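Local atomic coordinates of pyridoxal kinase (Lactobacillus plantarum, PDB entry 3H74), a protein that probably phosphorylates pyridoxal and related B6 vitamers at the 5' hydroxyl with ATP, as a kinase of the ribokinase-like fold. Residues D11-V15 / G16-L20; Y229-A232 / P233-R237. All coordinates share one frame; numbering follows the deposited sequence.

Contact 1: D11-V15 / G16-L20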
loop_
_atom_site.group_PDB
_atom_site.type_symbol
_atom_site.label_atom_id
_atom_site.label_comp_id
_atom_site.label_asym_id
_atom_site.label_seq_id
_atom_site.Cartn_x
_atom_site.Cartn_y
_atom_site.Cartn_z
ATOM N N ASP A 11 -5.368 2.616 -7.951
ATOM C CA ASP A 11 -6.148 2.204 -9.113
ATOM C C ASP A 11 -7.481 1.597 -8.706
ATOM O O ASP A 11 -7.608 1.021 -7.619
ATOM C CB ASP A 11 -5.359 1.201 -9.945
ATOM C CG ASP A 11 -4.928 -0.005 -9.129
ATOM O OD1 ASP A 11 -4.063 0.143 -8.263
ATOM O OD2 ASP A 11 -5.486 -1.114 -9.330
ATOM N N LEU A 12 -8.467 1.732 -9.583
ATOM C CA LEU A 12 -9.727 1.014 -9.464
ATOM C C LEU A 12 -9.893 0.160 -10.710
ATOM O O LEU A 12 -9.997 0.688 -11.824
ATOM C CB LEU A 12 -10.903 1.983 -9.329
ATOM C CG LEU A 12 -12.289 1.333 -9.341
ATOM C CD1 LEU A 12 -12.469 0.363 -8.179
ATOM C CD2 LEU A 12 -13.367 2.403 -9.302
ATOM N N SER A 13 -9.924 -1.158 -10.520
ATOM C CA SER A 13 -10.357 -2.062 -11.581
ATOM C C SER A 13 -11.747 -2.569 -11.250
ATOM O O SER A 13 -12.012 -3.028 -10.126
ATOM C CB SER A 13 -9.390 -3.223 -11.808
ATOM O OG SER A 13 -8.875 -3.747 -10.605
ATOM N N ALA A 14 -12.658 -2.485 -12.208
ATOM C CA ALA A 14 -14.036 -2.849 -11.943
ATOM C C ALA A 14 -14.132 -4.307 -11.509
ATOM O O ALA A 14 -14.772 -4.630 -10.505
ATOM C CB ALA A 14 -14.909 -2.575 -13.170
ATOM N N VAL A 15 -13.483 -5.169 -12.281
ATOM C CA VAL A 15 -13.374 -6.587 -11.973
ATOM C C VAL A 15 -11.986 -6.890 -11.427
ATOM O O VAL A 15 -10.971 -6.446 -11.970
ATOM C CB VAL A 15 -13.624 -7.438 -13.235
ATOM C CG1 VAL A 15 -13.178 -8.881 -13.042
ATOM C CG2 VAL A 15 -15.095 -7.383 -13.618
ATOM N N GLY A 16 -11.941 -7.654 -10.343
ATOM C CA GLY A 16 -10.682 -8.203 -9.881
ATOM C C GLY A 16 -10.495 -8.262 -8.382
ATOM O O GLY A 16 -9.627 -8.995 -7.916
ATOM N N GLY A 17 -11.272 -7.476 -7.642
ATOM C CA GLY A 17 -11.200 -7.466 -6.171
ATOM C C GLY A 17 -9.856 -7.117 -5.551
ATOM O O GLY A 17 -9.404 -7.759 -4.595
ATOM N N ILE A 18 -9.200 -6.109 -6.097
ATOM C CA ILE A 18 -7.949 -5.620 -5.532
ATOM C C ILE A 18 -8.047 -4.109 -5.319
ATOM O O ILE A 18 -9.118 -3.525 -5.483
ATOM C CB ILE A 18 -6.712 -6.018 -6.400
ATOM C CG1 ILE A 18 -6.746 -5.356 -7.786
ATOM C CG2 ILE A 18 -6.594 -7.546 -6.537
ATOM C CD1 ILE A 18 -5.394 -5.356 -8.513
ATOM N N SER A 19 -6.936 -3.513 -4.906
ATOM C CA SER A 19 -6.764 -2.055 -4.844
ATOM C C SER A 19 -7.983 -1.322 -4.260
ATOM O O SER A 19 -8.432 -1.659 -3.165
ATOM C CB SER A 19 -6.274 -1.510 -6.194
ATOM O OG SER A 19 -7.135 -1.870 -7.256
ATOM N N LEU A 20 -8.535 -0.332 -4.961
ATOM C CA LEU A 20 -9.585 0.487 -4.373
ATOM C C LEU A 20 -10.832 -0.312 -4.027
ATOM O O LEU A 20 -11.505 -0.030 -3.036
ATOM C CB LEU A 20 -9.936 1.642 -5.298
ATOM C CG LEU A 20 -10.545 2.899 -4.688
ATOM C CD1 LEU A 20 -9.730 3.433 -3.507
ATOM C CD2 LEU A 20 -10.630 3.949 -5.785
HETATM O O HOH W 1 -9.838 -1.881 -7.684
HETATM O O HOH W 2 -10.337 -4.619 -8.364
HETATM O O HOH W 3 -13.207 -5.331 -8.207
#

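Contact 2: Y229-A232 / P233-R237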
loop_
_atom_site.group_PDB
_atom_site.type_symbol
_atom_site.label_atom_id
_atom_site.label_comp_id
_atom_site.label_asym_id
_atom_site.label_seq_id
_atom_site.Cartn_x
_atom_site.Cartn_y
_atom_site.Cartn_z
ATOM N N TYR A 229 -3.206 3.226 16.894
ATOM C CA TYR A 229 -2.376 2.096 17.277
ATOM C C TYR A 229 -0.921 2.359 16.956
ATOM O O TYR A 229 -0.604 2.815 15.859
ATOM C CB TYR A 229 -2.819 0.836 16.554
ATOM C CG TYR A 229 -4.043 0.227 17.143
ATOM C CD1 TYR A 229 -3.963 -0.550 18.301
ATOM C CD2 TYR A 229 -5.288 0.435 16.565
ATOM C CE1 TYR A 229 -5.089 -1.111 18.852
ATOM C CE2 TYR A 229 -6.430 -0.126 17.112
ATOM C CZ TYR A 229 -6.317 -0.898 18.257
ATOM O OH TYR A 229 -7.423 -1.468 18.829
ATOM N N PRO A 230 -0.024 2.071 17.911
ATOM C CA PRO A 230 1.398 2.187 17.639
ATOM C C PRO A 230 1.834 1.241 16.518
ATOM O O PRO A 230 1.143 0.265 16.217
ATOM C CB PRO A 230 2.045 1.789 18.971
ATOM C CG PRO A 230 0.986 2.002 19.990
ATOM C CD PRO A 230 -0.287 1.649 19.298
ATOM N N LEU A 231 2.969 1.548 15.905
ATOM C CA LEU A 231 3.460 0.814 14.737
ATOM C C LEU A 231 3.664 -0.680 14.978
ATOM O O LEU A 231 3.182 -1.496 14.196
ATOM C CB LEU A 231 4.743 1.455 14.189
ATOM C CG LEU A 231 5.316 0.833 12.911
ATOM C CD1 LEU A 231 4.371 0.985 11.717
ATOM C CD2 LEU A 231 6.688 1.425 12.605
ATOM N N ALA A 232 4.371 -1.041 16.050
ATOM C CA ALA A 232 4.693 -2.447 16.289
ATOM C C ALA A 232 3.443 -3.333 16.408
ATOM O O ALA A 232 3.336 -4.327 15.683
ATOM C CB ALA A 232 5.627 -2.616 17.492
ATOM N N PRO A 233 2.488 -2.985 17.298
ATOM C CA PRO A 233 1.264 -3.800 17.338
ATOM C C PRO A 233 0.405 -3.718 16.068
ATOM O O PRO A 233 -0.269 -4.694 15.725
ATOM C CB PRO A 233 0.508 -3.254 18.558
ATOM C CG PRO A 233 1.019 -1.877 18.747
ATOM C CD PRO A 233 2.460 -1.922 18.325
ATOM N N THR A 234 0.438 -2.580 15.377
ATOM C CA THR A 234 -0.228 -2.451 14.073
ATOM C C THR A 234 0.313 -3.485 13.085
ATOM O O THR A 234 -0.458 -4.185 12.414
ATOM C CB THR A 234 -0.055 -1.033 13.485
ATOM O OG1 THR A 234 -0.846 -0.110 14.240
ATOM C CG2 THR A 234 -0.506 -0.989 12.029
ATOM N N LEU A 235 1.637 -3.572 12.984
ATOM C CA LEU A 235 2.240 -4.496 12.031
ATOM C C LEU A 235 1.958 -5.943 12.404
ATOM O O LEU A 235 1.687 -6.762 11.533
ATOM C CB LEU A 235 3.741 -4.240 11.885
ATOM C CG LEU A 235 4.118 -2.871 11.321
ATOM C CD1 LEU A 235 5.632 -2.719 11.300
ATOM C CD2 LEU A 235 3.524 -2.642 9.921
ATOM N N ALA A 236 1.992 -6.247 13.699
ATOM C CA ALA A 236 1.673 -7.594 14.168
ATOM C C ALA A 236 0.241 -7.974 13.775
ATOM O O ALA A 236 0.014 -9.037 13.197
ATOM C CB ALA A 236 1.888 -7.707 15.672
ATOM N N ARG A 237 -0.715 -7.093 14.065
ATOM C CA ARG A 237 -2.113 -7.370 13.747
ATOM C C ARG A 237 -2.339 -7.449 12.238
ATOM O O ARG A 237 -3.044 -8.347 11.757
ATOM C CB ARG A 237 -3.033 -6.325 14.368
ATOM C CG ARG A 237 -4.499 -6.476 13.979
ATOM C CD ARG A 237 -5.359 -5.549 14.804
ATOM N NE ARG A 237 -5.606 -6.126 16.119
ATOM C CZ ARG A 237 -5.706 -5.442 17.256
ATOM N NH1 ARG A 237 -5.942 -6.092 18.387
ATOM N NH2 ARG A 237 -5.562 -4.121 17.277
#

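Contact 1: D11-V15 / G16-L20
Ser19 reaches back across the loop after strand 4-13 to the carboxylate and backbone carbonyl of Asp11, while Leu20 N donates to that same carbonyl oxygen (Leu20 N to Asp11 O 3.1 Å, 158° at the hydrogen). The side chain of Ser19 is short, and every atom of it is used. Its CB sits close to Asp11, 3.2 Å from Asp11 O, and also borders the carboxylate. Ser19 OG lies 2.8 Å from Asp11 OD2 and 3.0 Å from Asp11 O, two acceptors that compete for its single proton. Ser19 OG also accepts from water 1, 2.7 Å away, and this water in turn accepts from Ser13 N. The carboxylate of Asp11 is brought round by a chi1 of 56°, which sets CG between the backbone N and the carbonyl carbon although CB itself points away from the loop.

Farther along, water 2 lies between the two limbs, within bonding distance of Ser13 O, bonded to Ser13 OG at 2.8 Å and accepting from Ile18 N. Water 3 accepts from Gly17 N and lies within bonding distance of Ala14 O. Leu12 and Leu20 cross at about a right angle, Leu12 CD1 lying 4.0 Å from Leu20 CB. Gly16 turns the bend with a phi of 142°, a backbone shape that glycine takes readily.

Backbone bonds tie Leu12 to strand 32-42, and Ser19 N makes a weak bond to Asp215, part of the Gly-Thr-Gly-Asp signature of this kinase family. The loop is the first connection of the beta-alpha-beta unit formed by strand 4-13, helix 19-29 and strand 32-42. Its chemistry implies a polar turn closed by direct bonds at the Asp11-Ser19 end and by ordered water elsewhere.

Contact 2: Y229-A232 / P233-R237
Leu235 N donates to Leu231 O at 2.9 Å and Ala236 N to Ala232 O as the first turn of helix 231-251 forms behind Pro230 at the N-cap. Pro233 suits this turn: its nitrogen has no hydrogen to give, and a first-turn residue needs none. Its ring crosses that of Pro230 at about a right angle, Pro230 CB to Pro233 CD 3.8 Å.

Thr234 grips Pro230 O twice. Thr234 N donates to Pro230 O at 3.0 Å, in the carbonyl plane, whereas Thr234 OG1, 2.8 Å from Pro230 O, donates from 48° above that plane. A chi1 of -71° puts OG1 beside the backbone N, which lets both donors converge, and OG1 also touches Tyr229 CB.

One turn on, the bent chain of Arg237 carries NH2 over a face of the Tyr229 ring, Arg237 NH2 lying 3.4 Å from Tyr229 CE1. The guanidinium meets the ring with its edge, the planes 82° apart. Leu231 and Leu235 cross at a slant on another flank, Leu231 CD1 to Leu235 CG 3.9 Å.

Three elements surround the turn: Thr234, Leu235 and Arg237 rest on helix 213-226, Leu231 and Leu235 on Trp191 of strand 186-192, and Tyr229 with Arg237 on Leu273 of helix 264-274.

Contacts 1 and 2 lie on opposite sides of the chain's centre, their own centres 26 Å apart and their nearest atoms about 17 Å apart, and they share no helix or strand. Contact 1 is mostly buried and joins a strand of the main sheet to the helix that follows; contact 2 is partly exposed and stays within the start of one helix. The chemistry follows the place. At 11-20 a serine, a carboxylate and ordered waters tie a loop together, whereas at 229-237 regular helical bonds, prolines and an arginine beside an aromatic ring form a helix start.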